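Local coordinates for putative pectin lyase (Geobacillus virus E2, PDB 7CHU), which probably acts in host-cell attachment and invasion as the trimeric tailspike of a thermophilic bacteriophage, built on a pectate lyase-like beta-helix, at residues D327-V331 with F350-T354; L353-L359 with T381-F385; N360-S366 with N384-F390; A375-N379 with F390-R395. The contacts are given in a common frame with arbitrary orientation. Residue numbers count along the deposited sequence, not the author numbering.

Contact 1 of 4, residues D327-V331 with F350-T354; sequences DFIKV and FVNLT
Strands 329-331 and 351-353 run side by side in parallel, their axes 4.8 Å apart and inclined by 10°. The register pairs Ile329 with Val351, Lys330 with Asn352 and Val331 with Leu353, each at a CA-CA distance of 4.9 Å. Just before the strands, Phe328 and Phe350 both adopt helical backbone angles (-65/-44° and -61/-48°), so the two chains bend at equivalent points.

Main-chain hydrogen bonds alternate between the strands: Ile329 N to Phe350 O (3.0 Å), Asn352 N to Ile329 O (2.9 Å), Val331 N to Asn352 O (2.8 Å) and Thr354 N to Val331 O (2.9 Å). Val331 O also accepts from the Thr354 hydroxyl OG1 at 2.6 Å.

Polar side chains hold the face bearing Lys330 and Asn352. Asp327 OD2 receives Asn352 ND2 at 2.9 Å and makes a salt bridge with Lys330 NZ at 2.8 Å.

Apolar groups line the other face. Val331 CG2 lies 3.8 Å from Leu353 CD2 and 4.1 Å from Val351 CG1, while Ile329 and Val351 both pack on Phe343 of strand 342-346. At the bend, the Phe328 and Phe350 rings (chi1 m in both) approach obliquely, CD2 to CD1 3.7 Å, with planes at 41°.

In-register parallel strands on successive coils, here with apolar residues stacked on the face of Ile329, Val331, Val351 and Leu353, are characteristic of the right-handed parallel beta-helix of pectate lyase-like proteins.

Contact 2 of 4, residues L353-L359 with T381-F385; sequences LTGTSML and TNENF
Asn384 reaches across to the loop 353-359 with its amide (chi1 m, chi2 -93°). Its ND2 donates to Ser357 O at 3.0 Å, its CG rests 3.5 Å from Leu353 CD1, and its OD1 is taken up by Asn360, which directly follows Leu359. The CA atoms of Leu359 and Asn384 are 4.3 Å apart. Leu359 has a left-handed helical backbone (60/27°), and its N donates to Glu383 O at 2.7 Å; the same carbonyl receives a CA-H...O contact from Met358 CA at 3.5 Å. Neither segment is regular here: these are equivalent turns on neighbouring coils of the beta-helix, each leading into a strand. Glu383 lies at the trimer interface, where its OE2 forms a salt bridge with Lys396 of the second subunit and Leu359 packs on Asp389 of that subunit.

Asn382 ND2 donates to Thr356 O at 3.1 Å, and Asn382 CB lies 3.9 Å from Met358 CB. Thr356 belongs to a type II' turn from Thr354 to Ser357, with Gly355 at 61/-136°. One water joins Gly355 O (2.6 Å), Leu353 O (3.0 Å) and Thr381 N (3.1 Å); a second joins Ser357 O (2.7 Å), Gly355 O (2.8 Å) and Asn382 N (2.9 Å).

Contact 3 of 4, residues N360-S366 with N384-F390; sequences NVIDGCS and NFFCSDF
Asn360 starts the pairing with its amide laid against that of Asn384 (chi1 m in both): Asn384 OD1 accepts from Asn360 ND2 at 2.8 Å and from Asn360 N at 2.9 Å, while Asn360 O takes Phe385 N at 2.9 Å. Strands 361-363 and 385-387 then run parallel, 4.6 Å apart at 1°, pairing Val361 with Phe385, Ile362 with Phe386 and Asp363 with Cys387. Val361 CG1 meets the edge of the Phe385 ring at CD2 (3.8 Å).

Ile362 N donates to Phe385 O (3.0 Å), and Ile362 O accepts Cys387 N (2.8 Å). Ile362 shares a face with Phe386, and its CG2 touches Phe390 CZ at 3.8 Å. Aligned asparagines leading into parallel strands recall the asparagine ladders of pectate lyase-like beta-helices.

Asp363, on the face with Val361, Phe385 and Cys387, comes close to Asp363 of both neighbouring subunits, which places this face at the heart of the trimer.

Gly364, at 65/22°, ends the strand with its N bonded to Cys387 O (2.9 Å). Cys365 N then donates to Ser388 OG (3.1 Å), and Cys365 CB packs on Phe390 CZ (3.7 Å). A water links Cys365 O (2.4 Å) to Asp389 N (2.8 Å). Finally Ser366 OG (chi1 t) donates to Asp389 O at 2.6 Å, beside the salt bridge from Asp389 to Lys396.

Contact 4 of 4, residues A375-N379 with F390-R395; sequences APFNN and FIGENR
Pro376 points its CB-CG edge at one face of the Phe390 ring in a CH-pi contact, its CB 3.6 Å from the ring centroid and 13° off the normal; its CG also approaches Phe390 CB at 3.5 Å. Both segments are irregular, with closest CA pairs of 6.9 Å (Ala375 and Glu393) and 7.1 Å (Pro376 and Phe390). Residues 390-393 form a type II beta turn with Gly392 at 82/17°, which carries the chain from Phe390 round to Glu393.

Phe377 (chi1 p) extends the apolar group: Phe390 CE1 sits at the edge of its ring, 4.1 Å from Phe377 CE2, and Phe377 CE1 lies over the face of the Arg395 guanidinium, 4.1 Å from Arg395 CZ. That guanidinium is held at its rim. Arg395 NH1 donates to Asn379 OD1 at 2.9 Å, and within its own segment Arg395 NE and NH2 bond to Glu393 OE2 (2.9 Å) and OE1 (3.2 Å) in a salt bridge. Glu393 OE2 also accepts Arg395 N at 2.8 Å, folding the acid back on the backbone. A water bridges Phe377 O (2.8 Å), Asn379 OD1 (2.6 Å) and Arg395 NH2 (2.9 Å).

Arg395 additionally makes cation-pi contacts with Tyr403 and Tyr418. With Phe377 packed on Ile362, the arrangement belongs to the C-terminal end of the beta-helix, where its last coil gives way to antiparallel strands.

Overall arrangement
Along the chain, contact 1 closes before contacts 3 and 4 open, contact 2 begins on its second segment at Leu353 and Thr354, and contact 4 interleaves with contacts 2 and 3. Contacts 1 to 3 join successive coils near the C-terminal end of the beta-helix, whereas contact 4 packs across the last coil. Contacts 1 and 3 lie on different sheets, their centres about 13 Å apart; the turns of contact 2, centred about 11 Å from the centre of contact 1, link the two. Contact 4, about 9 Å from contact 3 between centres, shares Phe390 with it, and Pro376 and Asn378 bond to strand 351-353 of contact 1. Contacts 2 and 3 meet neighbouring subunits, so stacking and trimer assembly coincide.

Contact 1 of 4, residues D327-V331 with F350-T354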
loop_
_atom_site.group_PDB
_atom_site.type_symbol
_atom_site.label_atom_id
_atom_site.label_comp_id
_atom_site.label_asym_id
_atom_site.label_seq_id
_atom_site.Cartn_x
_atom_site.Cartn_y
_atom_site.Cartn_z
ATOM N N ASP A 327 -0.989 21.833 13.643
ATOM C CA ASP A 327 -0.549 20.446 13.766
ATOM C C ASP A 327 -0.782 19.765 12.426
ATOM O O ASP A 327 -1.770 20.047 11.748
ATOM C CB ASP A 327 -1.316 19.705 14.862
ATOM C CG ASP A 327 -1.359 20.471 16.166
ATOM O OD1 ASP A 327 -0.284 20.866 16.665
ATOM O OD2 ASP A 327 -2.473 20.674 16.695
ATOM N N PHE A 328 0.127 18.889 12.021
ATOM C CA PHE A 328 -0.114 18.123 10.819
ATOM C C PHE A 328 -1.322 17.180 10.989
ATOM O O PHE A 328 -2.164 17.074 10.096
ATOM C CB PHE A 328 1.104 17.228 10.499
ATOM C CG PHE A 328 2.190 17.901 9.694
ATOM C CD1 PHE A 328 1.909 18.504 8.478
ATOM C CD2 PHE A 328 3.505 17.904 10.146
ATOM C CE1 PHE A 328 2.909 19.113 7.740
ATOM C CE2 PHE A 328 4.509 18.511 9.412
ATOM C CZ PHE A 328 4.210 19.117 8.207
ATOM N N ILE A 329 -1.397 16.497 12.137
ATOM C CA ILE A 329 -2.526 15.631 12.463
ATOM C C ILE A 329 -3.004 16.015 13.854
ATOM O O ILE A 329 -2.290 15.799 14.838
ATOM C CB ILE A 329 -2.178 14.135 12.430
ATOM C CG1 ILE A 329 -1.512 13.733 11.104
ATOM C CG2 ILE A 329 -3.456 13.284 12.649
ATOM C CD1 ILE A 329 -1.050 12.298 11.076
ATOM N N LYS A 330 -4.225 16.543 13.949
ATOM C CA LYS A 330 -4.827 16.910 15.229
ATOM C C LYS A 330 -5.844 15.834 15.587
ATOM O O LYS A 330 -6.874 15.699 14.918
ATOM C CB LYS A 330 -5.473 18.286 15.128
ATOM C CG LYS A 330 -5.866 18.922 16.421
ATOM C CD LYS A 330 -6.648 20.209 16.147
ATOM C CE LYS A 330 -6.198 21.373 17.011
ATOM N NZ LYS A 330 -4.907 21.997 16.533
ATOM N N VAL A 331 -5.534 15.033 16.606
ATOM C CA VAL A 331 -6.301 13.828 16.916
ATOM C C VAL A 331 -7.256 14.114 18.067
ATOM O O VAL A 331 -6.855 14.673 19.098
ATOM C CB VAL A 331 -5.375 12.652 17.281
ATOM C CG1 VAL A 331 -6.198 11.409 17.660
ATOM C CG2 VAL A 331 -4.385 12.348 16.138
ATOM N N PHE A 350 3.706 17.355 15.068
ATOM C CA PHE A 350 3.397 16.443 13.973
ATOM C C PHE A 350 2.075 15.746 14.252
ATOM O O PHE A 350 1.199 15.691 13.385
ATOM C CB PHE A 350 4.496 15.394 13.765
ATOM C CG PHE A 350 5.839 15.967 13.363
ATOM C CD1 PHE A 350 5.942 17.229 12.793
ATOM C CD2 PHE A 350 7.002 15.223 13.563
ATOM C CE1 PHE A 350 7.178 17.746 12.440
ATOM C CE2 PHE A 350 8.246 15.723 13.202
ATOM C CZ PHE A 350 8.338 16.990 12.643
ATOM N N VAL A 351 1.921 15.217 15.472
ATOM C CA VAL A 351 0.722 14.498 15.912
ATOM C C VAL A 351 0.338 15.044 17.282
ATOM O O VAL A 351 1.092 14.893 18.252
ATOM C CB VAL A 351 0.929 12.972 15.987
ATOM C CG1 VAL A 351 -0.325 12.274 16.468
ATOM C CG2 VAL A 351 1.355 12.363 14.609
ATOM N N ASN A 352 -0.830 15.679 17.361
ATOM C CA ASN A 352 -1.332 16.291 18.587
ATOM C C ASN A 352 -2.465 15.402 19.088
ATOM O O ASN A 352 -3.562 15.422 18.533
ATOM C CB ASN A 352 -1.799 17.717 18.321
ATOM C CG ASN A 352 -2.123 18.483 19.607
ATOM O OD1 ASN A 352 -2.064 17.919 20.702
ATOM N ND2 ASN A 352 -2.469 19.766 19.468
ATOM N N LEU A 353 -2.185 14.599 20.110
ATOM C CA LEU A 353 -3.185 13.721 20.709
ATOM C C LEU A 353 -3.948 14.553 21.746
ATOM O O LEU A 353 -3.485 14.737 22.878
ATOM C CB LEU A 353 -2.513 12.486 21.299
ATOM C CG LEU A 353 -1.601 11.707 20.311
ATOM C CD1 LEU A 353 -0.822 10.595 20.966
ATOM C CD2 LEU A 353 -2.403 11.146 19.113
ATOM N N THR A 354 -5.111 15.088 21.350
ATOM C CA THR A 354 -5.836 16.026 22.201
ATOM C C THR A 354 -6.827 15.316 23.125
ATOM O O THR A 354 -7.290 14.201 22.855
ATOM C CB THR A 354 -6.592 17.075 21.371
ATOM O OG1 THR A 354 -7.728 16.482 20.749
ATOM C CG2 THR A 354 -5.705 17.683 20.304
#

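Contact 2 of 4, residues L353-L359 with T381-F385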
loop_
_atom_site.group_PDB
_atom_site.type_symbol
_atom_site.label_atom_id
_atom_site.label_comp_id
_atom_site.label_asym_id
_atom_site.label_seq_id
_atom_site.Cartn_x
_atom_site.Cartn_y
_atom_site.Cartn_z
ATOM N N LEU A 353 -2.185 14.599 20.110
ATOM C CA LEU A 353 -3.185 13.721 20.709
ATOM C C LEU A 353 -3.948 14.553 21.746
ATOM O O LEU A 353 -3.485 14.737 22.878
ATOM C CB LEU A 353 -2.513 12.486 21.299
ATOM C CG LEU A 353 -1.601 11.707 20.311
ATOM C CD1 LEU A 353 -0.822 10.595 20.966
ATOM C CD2 LEU A 353 -2.403 11.146 19.113
ATOM N N THR A 354 -5.111 15.088 21.350
ATOM C CA THR A 354 -5.836 16.026 22.201
ATOM C C THR A 354 -6.827 15.316 23.125
ATOM O O THR A 354 -7.290 14.201 22.855
ATOM C CB THR A 354 -6.592 17.075 21.371
ATOM O OG1 THR A 354 -7.728 16.482 20.749
ATOM C CG2 THR A 354 -5.705 17.683 20.304
ATOM N N GLY A 355 -7.186 16.017 24.213
ATOM C CA GLY A 355 -8.269 15.562 25.075
ATOM C C GLY A 355 -7.930 14.214 25.663
ATOM O O GLY A 355 -6.795 13.957 26.069
ATOM N N THR A 356 -8.904 13.314 25.665
ATOM C CA THR A 356 -8.731 11.975 26.224
ATOM C C THR A 356 -8.238 10.937 25.200
ATOM O O THR A 356 -8.344 9.738 25.476
ATOM C CB THR A 356 -10.052 11.459 26.799
ATOM O OG1 THR A 356 -10.964 11.302 25.713
ATOM C CG2 THR A 356 -10.646 12.414 27.818
ATOM N N SER A 357 -7.754 11.369 24.029
ATOM C CA SER A 357 -7.245 10.459 22.992
ATOM C C SER A 357 -6.352 9.381 23.598
ATOM O O SER A 357 -5.397 9.688 24.309
ATOM C CB SER A 357 -6.451 11.259 21.951
ATOM O OG SER A 357 -7.296 12.191 21.281
ATOM N N MET A 358 -6.680 8.112 23.352
ATOM C CA MET A 358 -5.929 7.050 23.998
ATOM C C MET A 358 -5.628 5.903 23.043
ATOM O O MET A 358 -6.408 5.595 22.138
ATOM C CB MET A 358 -6.664 6.523 25.240
ATOM C CG MET A 358 -7.813 5.540 24.964
ATOM S SD MET A 358 -8.601 4.999 26.507
ATOM C CE MET A 358 -7.238 5.138 27.670
ATOM N N LEU A 359 -4.491 5.248 23.290
ATOM C CA LEU A 359 -4.038 4.060 22.553
ATOM C C LEU A 359 -3.849 4.332 21.059
ATOM O O LEU A 359 -3.888 3.418 20.235
ATOM C CB LEU A 359 -4.977 2.873 22.767
ATOM C CG LEU A 359 -4.726 1.921 23.946
ATOM C CD1 LEU A 359 -3.297 1.443 24.018
ATOM C CD2 LEU A 359 -5.143 2.544 25.279
ATOM N N THR A 381 -2.879 13.320 27.952
ATOM C CA THR A 381 -3.496 12.948 29.224
ATOM C C THR A 381 -3.476 11.435 29.453
ATOM O O THR A 381 -3.137 10.967 30.545
ATOM C CB THR A 381 -4.939 13.476 29.248
ATOM O OG1 THR A 381 -4.934 14.886 28.990
ATOM C CG2 THR A 381 -5.616 13.196 30.579
ATOM N N ASN A 382 -3.871 10.652 28.453
ATOM C CA ASN A 382 -4.006 9.210 28.601
ATOM C C ASN A 382 -2.898 8.486 27.838
ATOM O O ASN A 382 -2.159 9.086 27.057
ATOM C CB ASN A 382 -5.393 8.743 28.121
ATOM C CG ASN A 382 -6.517 9.235 29.035
ATOM O OD1 ASN A 382 -6.353 9.309 30.254
ATOM N ND2 ASN A 382 -7.641 9.602 28.444
ATOM N N GLU A 383 -2.822 7.173 28.050
ATOM C CA GLU A 383 -1.758 6.365 27.449
ATOM C C GLU A 383 -1.882 6.306 25.925
ATOM O O GLU A 383 -2.931 5.930 25.385
ATOM C CB GLU A 383 -1.774 4.945 28.017
ATOM C CG GLU A 383 -0.832 3.980 27.269
ATOM C CD GLU A 383 -0.810 2.574 27.868
ATOM O OE1 GLU A 383 -1.117 2.428 29.057
ATOM O OE2 GLU A 383 -0.484 1.598 27.168
ATOM N N ASN A 384 -0.801 6.672 25.240
ATOM C CA ASN A 384 -0.608 6.407 23.822
ATOM C C ASN A 384 0.791 5.832 23.629
ATOM O O ASN A 384 1.633 5.906 24.522
ATOM C CB ASN A 384 -0.791 7.673 23.010
ATOM C CG ASN A 384 -2.220 8.224 23.112
ATOM O OD1 ASN A 384 -3.064 7.916 22.280
ATOM N ND2 ASN A 384 -2.485 9.035 24.136
ATOM N N PHE A 385 1.050 5.269 22.460
ATOM C CA PHE A 385 2.247 4.471 22.247
ATOM C C PHE A 385 3.050 5.028 21.083
ATOM O O PHE A 385 2.489 5.477 20.078
ATOM C CB PHE A 385 1.844 3.015 21.992
ATOM C CG PHE A 385 2.999 2.070 21.834
ATOM C CD1 PHE A 385 3.892 1.835 22.889
ATOM C CD2 PHE A 385 3.181 1.387 20.638
ATOM C CE1 PHE A 385 4.983 0.932 22.724
ATOM C CE2 PHE A 385 4.240 0.487 20.476
ATOM C CZ PHE A 385 5.149 0.275 21.530
HETATM O O HOH W 1 -4.341 14.828 25.734
HETATM O O HOH W 2 -5.179 11.693 26.089
#

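Contact 3 of 4, residues N360-S366 with N384-F390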
loop_
_atom_site.group_PDB
_atom_site.type_symbol
_atom_site.label_atom_id
_atom_site.label_comp_id
_atom_site.label_asym_id
_atom_site.label_seq_id
_atom_site.Cartn_x
_atom_site.Cartn_y
_atom_site.Cartn_z
ATOM N N ASN A 360 -3.573 5.568 20.689
ATOM C CA ASN A 360 -3.031 5.829 19.371
ATOM C C ASN A 360 -1.571 5.369 19.313
ATOM O O ASN A 360 -0.877 5.315 20.333
ATOM C CB ASN A 360 -3.161 7.311 19.061
ATOM C CG ASN A 360 -4.591 7.773 19.131
ATOM O OD1 ASN A 360 -5.358 7.580 18.176
ATOM N ND2 ASN A 360 -4.975 8.371 20.270
ATOM N N VAL A 361 -1.122 4.989 18.122
ATOM C CA VAL A 361 0.246 4.521 17.905
ATOM C C VAL A 361 0.902 5.421 16.872
ATOM O O VAL A 361 0.295 5.737 15.841
ATOM C CB VAL A 361 0.290 3.055 17.430
ATOM C CG1 VAL A 361 1.763 2.585 17.373
ATOM C CG2 VAL A 361 -0.525 2.167 18.333
ATOM N N ILE A 362 2.136 5.821 17.145
ATOM C CA ILE A 362 3.001 6.500 16.182
ATOM C C ILE A 362 4.203 5.577 15.997
ATOM O O ILE A 362 5.043 5.459 16.897
ATOM C CB ILE A 362 3.449 7.883 16.672
ATOM C CG1 ILE A 362 2.240 8.816 16.869
ATOM C CG2 ILE A 362 4.502 8.442 15.730
ATOM C CD1 ILE A 362 2.524 10.027 17.741
ATOM N N ASP A 363 4.319 4.939 14.840
ATOM C CA ASP A 363 5.281 3.863 14.665
ATOM C C ASP A 363 6.021 3.969 13.332
ATOM O O ASP A 363 5.398 4.131 12.277
ATOM C CB ASP A 363 4.573 2.511 14.774
ATOM C CG ASP A 363 5.531 1.348 14.629
ATOM O OD1 ASP A 363 5.315 0.495 13.743
ATOM O OD2 ASP A 363 6.525 1.295 15.393
ATOM N N GLY A 364 7.353 3.858 13.379
ATOM C CA GLY A 364 8.143 3.920 12.161
ATOM C C GLY A 364 8.106 5.252 11.441
ATOM O O GLY A 364 8.367 5.303 10.234
ATOM N N CYS A 365 7.784 6.336 12.137
ATOM C CA CYS A 365 7.673 7.646 11.507
ATOM C C CYS A 365 8.969 8.416 11.671
ATOM O O CYS A 365 9.810 8.082 12.506
ATOM C CB CYS A 365 6.524 8.470 12.111
ATOM S SG CYS A 365 4.875 7.761 11.875
ATOM N N SER A 366 9.119 9.474 10.879
ATOM C CA SER A 366 10.240 10.383 11.082
ATOM C C SER A 366 9.826 11.745 10.543
ATOM O O SER A 366 8.673 11.948 10.142
ATOM C CB SER A 366 11.528 9.850 10.437
ATOM O OG SER A 366 12.654 10.481 11.037
ATOM N N ASN A 384 -0.801 6.672 25.240
ATOM C CA ASN A 384 -0.608 6.407 23.822
ATOM C C ASN A 384 0.791 5.832 23.629
ATOM O O ASN A 384 1.633 5.906 24.522
ATOM C CB ASN A 384 -0.791 7.673 23.010
ATOM C CG ASN A 384 -2.220 8.224 23.112
ATOM O OD1 ASN A 384 -3.064 7.916 22.280
ATOM N ND2 ASN A 384 -2.485 9.035 24.136
ATOM N N PHE A 385 1.050 5.269 22.460
ATOM C CA PHE A 385 2.247 4.471 22.247
ATOM C C PHE A 385 3.050 5.028 21.083
ATOM O O PHE A 385 2.489 5.477 20.078
ATOM C CB PHE A 385 1.844 3.015 21.992
ATOM C CG PHE A 385 2.999 2.070 21.834
ATOM C CD1 PHE A 385 3.892 1.835 22.889
ATOM C CD2 PHE A 385 3.181 1.387 20.638
ATOM C CE1 PHE A 385 4.983 0.932 22.724
ATOM C CE2 PHE A 385 4.240 0.487 20.476
ATOM C CZ PHE A 385 5.149 0.275 21.530
ATOM N N PHE A 386 4.371 5.004 21.201
ATOM C CA PHE A 386 5.163 5.438 20.058
ATOM C C PHE A 386 6.439 4.626 19.968
ATOM O O PHE A 386 6.992 4.176 20.980
ATOM C CB PHE A 386 5.498 6.927 20.117
ATOM C CG PHE A 386 6.357 7.313 21.302
ATOM C CD1 PHE A 386 5.770 7.737 22.486
ATOM C CD2 PHE A 386 7.755 7.262 21.218
ATOM C CE1 PHE A 386 6.560 8.096 23.590
ATOM C CE2 PHE A 386 8.557 7.619 22.308
ATOM C CZ PHE A 386 7.958 8.039 23.496
ATOM N N CYS A 387 6.905 4.454 18.736
ATOM C CA CYS A 387 8.169 3.770 18.458
ATOM C C CYS A 387 8.655 4.313 17.115
ATOM O O CYS A 387 8.361 3.756 16.056
ATOM C CB CYS A 387 8.019 2.249 18.419
ATOM S SG CYS A 387 9.609 1.355 18.047
ATOM N N SER A 388 9.406 5.412 17.171
ATOM C CA SER A 388 9.846 6.129 15.975
ATOM C C SER A 388 11.083 6.948 16.301
ATOM O O SER A 388 11.352 7.249 17.465
ATOM C CB SER A 388 8.767 7.085 15.418
ATOM O OG SER A 388 7.544 6.423 15.211
ATOM N N ASP A 389 11.806 7.361 15.261
ATOM C CA ASP A 389 13.016 8.174 15.446
ATOM C C ASP A 389 12.890 9.452 14.623
ATOM O O ASP A 389 13.052 9.431 13.397
ATOM C CB ASP A 389 14.272 7.397 15.061
ATOM C CG ASP A 389 15.551 8.022 15.631
ATOM O OD1 ASP A 389 15.500 9.139 16.186
ATOM O OD2 ASP A 389 16.608 7.378 15.518
ATOM N N PHE A 390 12.593 10.546 15.310
ATOM C CA PHE A 390 12.443 11.865 14.721
ATOM C C PHE A 390 13.709 12.685 14.942
ATOM O O PHE A 390 14.402 12.527 15.950
ATOM C CB PHE A 390 11.264 12.624 15.342
ATOM C CG PHE A 390 9.914 11.970 15.160
ATOM C CD1 PHE A 390 9.368 11.174 16.156
ATOM C CD2 PHE A 390 9.169 12.181 14.007
ATOM C CE1 PHE A 390 8.103 10.599 16.015
ATOM C CE2 PHE A 390 7.903 11.592 13.857
ATOM C CZ PHE A 390 7.381 10.803 14.855
HETATM O O HOH W 3 11.154 6.084 12.902
#

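Contact 4 of 4, residues A375-N379 with F390-R395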
loop_
_atom_site.group_PDB
_atom_site.type_symbol
_atom_site.label_atom_id
_atom_site.label_comp_id
_atom_site.label_asym_id
_atom_site.label_seq_id
_atom_site.Cartn_x
_atom_site.Cartn_y
_atom_site.Cartn_z
ATOM N N ALA A 375 7.442 19.526 19.981
ATOM C CA ALA A 375 8.046 18.219 19.767
ATOM C C ALA A 375 7.278 17.533 18.650
ATOM O O ALA A 375 6.266 18.068 18.176
ATOM C CB ALA A 375 8.026 17.377 21.057
ATOM N N PRO A 376 7.737 16.353 18.195
ATOM C CA PRO A 376 6.937 15.598 17.211
ATOM C C PRO A 376 5.524 15.301 17.692
ATOM O O PRO A 376 4.585 15.361 16.890
ATOM C CB PRO A 376 7.749 14.309 17.006
ATOM C CG PRO A 376 9.163 14.696 17.304
ATOM C CD PRO A 376 9.071 15.741 18.403
ATOM N N PHE A 377 5.350 14.983 18.981
ATOM C CA PHE A 377 4.041 14.737 19.575
ATOM C C PHE A 377 4.015 15.361 20.963
ATOM O O PHE A 377 5.062 15.683 21.547
ATOM C CB PHE A 377 3.735 13.236 19.659
ATOM C CG PHE A 377 4.875 12.422 20.201
ATOM C CD1 PHE A 377 5.022 12.244 21.580
ATOM C CD2 PHE A 377 5.813 11.851 19.344
ATOM C CE1 PHE A 377 6.062 11.492 22.095
ATOM C CE2 PHE A 377 6.873 11.103 19.850
ATOM C CZ PHE A 377 7.003 10.935 21.229
ATOM N N ASN A 378 2.800 15.545 21.486
ATOM C CA ASN A 378 2.614 16.184 22.784
ATOM C C ASN A 378 2.706 15.136 23.890
ATOM O O ASN A 378 2.791 13.935 23.633
ATOM C CB ASN A 378 1.256 16.900 22.833
ATOM C CG ASN A 378 0.099 15.934 22.663
ATOM O OD1 ASN A 378 0.179 15.015 21.850
ATOM N ND2 ASN A 378 -0.964 16.114 23.442
ATOM N N ASN A 379 2.634 15.589 25.145
ATOM C CA ASN A 379 2.513 14.678 26.273
ATOM C C ASN A 379 1.034 14.575 26.630
ATOM O O ASN A 379 0.510 15.455 27.329
ATOM C CB ASN A 379 3.332 15.181 27.470
ATOM C CG ASN A 379 4.836 15.253 27.161
ATOM O OD1 ASN A 379 5.361 14.492 26.332
ATOM N ND2 ASN A 379 5.536 16.157 27.843
ATOM N N PHE A 390 12.593 10.546 15.310
ATOM C CA PHE A 390 12.443 11.865 14.721
ATOM C C PHE A 390 13.709 12.685 14.942
ATOM O O PHE A 390 14.402 12.527 15.950
ATOM C CB PHE A 390 11.264 12.624 15.342
ATOM C CG PHE A 390 9.914 11.970 15.160
ATOM C CD1 PHE A 390 9.368 11.174 16.156
ATOM C CD2 PHE A 390 9.169 12.181 14.007
ATOM C CE1 PHE A 390 8.103 10.599 16.015
ATOM C CE2 PHE A 390 7.903 11.592 13.857
ATOM C CZ PHE A 390 7.381 10.803 14.855
ATOM N N ILE A 391 13.976 13.607 14.020
ATOM C CA ILE A 391 15.054 14.564 14.231
ATOM C C ILE A 391 14.657 15.511 15.359
ATOM O O ILE A 391 13.558 16.081 15.355
ATOM C CB ILE A 391 15.344 15.326 12.931
ATOM C CG1 ILE A 391 15.952 14.373 11.885
ATOM C CG2 ILE A 391 16.265 16.525 13.197
ATOM C CD1 ILE A 391 16.062 15.002 10.486
ATOM N N GLY A 392 15.546 15.679 16.335
ATOM C CA GLY A 392 15.274 16.582 17.442
ATOM C C GLY A 392 14.416 16.016 18.550
ATOM O O GLY A 392 13.881 16.790 19.360
ATOM N N GLU A 393 14.256 14.696 18.619
ATOM C CA GLU A 393 13.490 14.060 19.682
ATOM C C GLU A 393 14.297 12.892 20.242
ATOM O O GLU A 393 14.649 11.950 19.513
ATOM C CB GLU A 393 12.111 13.609 19.185
ATOM C CG GLU A 393 11.311 12.780 20.194
ATOM C CD GLU A 393 11.077 13.490 21.524
ATOM O OE1 GLU A 393 10.372 14.526 21.538
ATOM O OE2 GLU A 393 11.590 13.005 22.562
ATOM N N ASN A 394 14.599 12.968 21.537
ATOM C CA ASN A 394 15.421 11.944 22.172
ATOM C C ASN A 394 14.634 10.681 22.466
ATOM O O ASN A 394 15.216 9.599 22.482
ATOM C CB ASN A 394 16.004 12.487 23.480
ATOM C CG ASN A 394 17.085 13.511 23.247
ATOM O OD1 ASN A 394 17.964 13.310 22.422
ATOM N ND2 ASN A 394 17.014 14.623 23.965
ATOM N N ARG A 395 13.343 10.803 22.766
ATOM C CA ARG A 395 12.546 9.623 23.093
ATOM C C ARG A 395 12.296 8.796 21.832
ATOM O O ARG A 395 11.854 9.331 20.812
ATOM C CB ARG A 395 11.221 10.029 23.732
ATOM C CG ARG A 395 11.377 10.712 25.097
ATOM C CD ARG A 395 10.078 11.369 25.538
ATOM N NE ARG A 395 9.769 12.540 24.733
ATOM C CZ ARG A 395 8.635 13.239 24.818
ATOM N NH1 ARG A 395 7.675 12.876 25.672
ATOM N NH2 ARG A 395 8.466 14.310 24.057
HETATM O O HOH W 4 6.037 15.802 24.132
#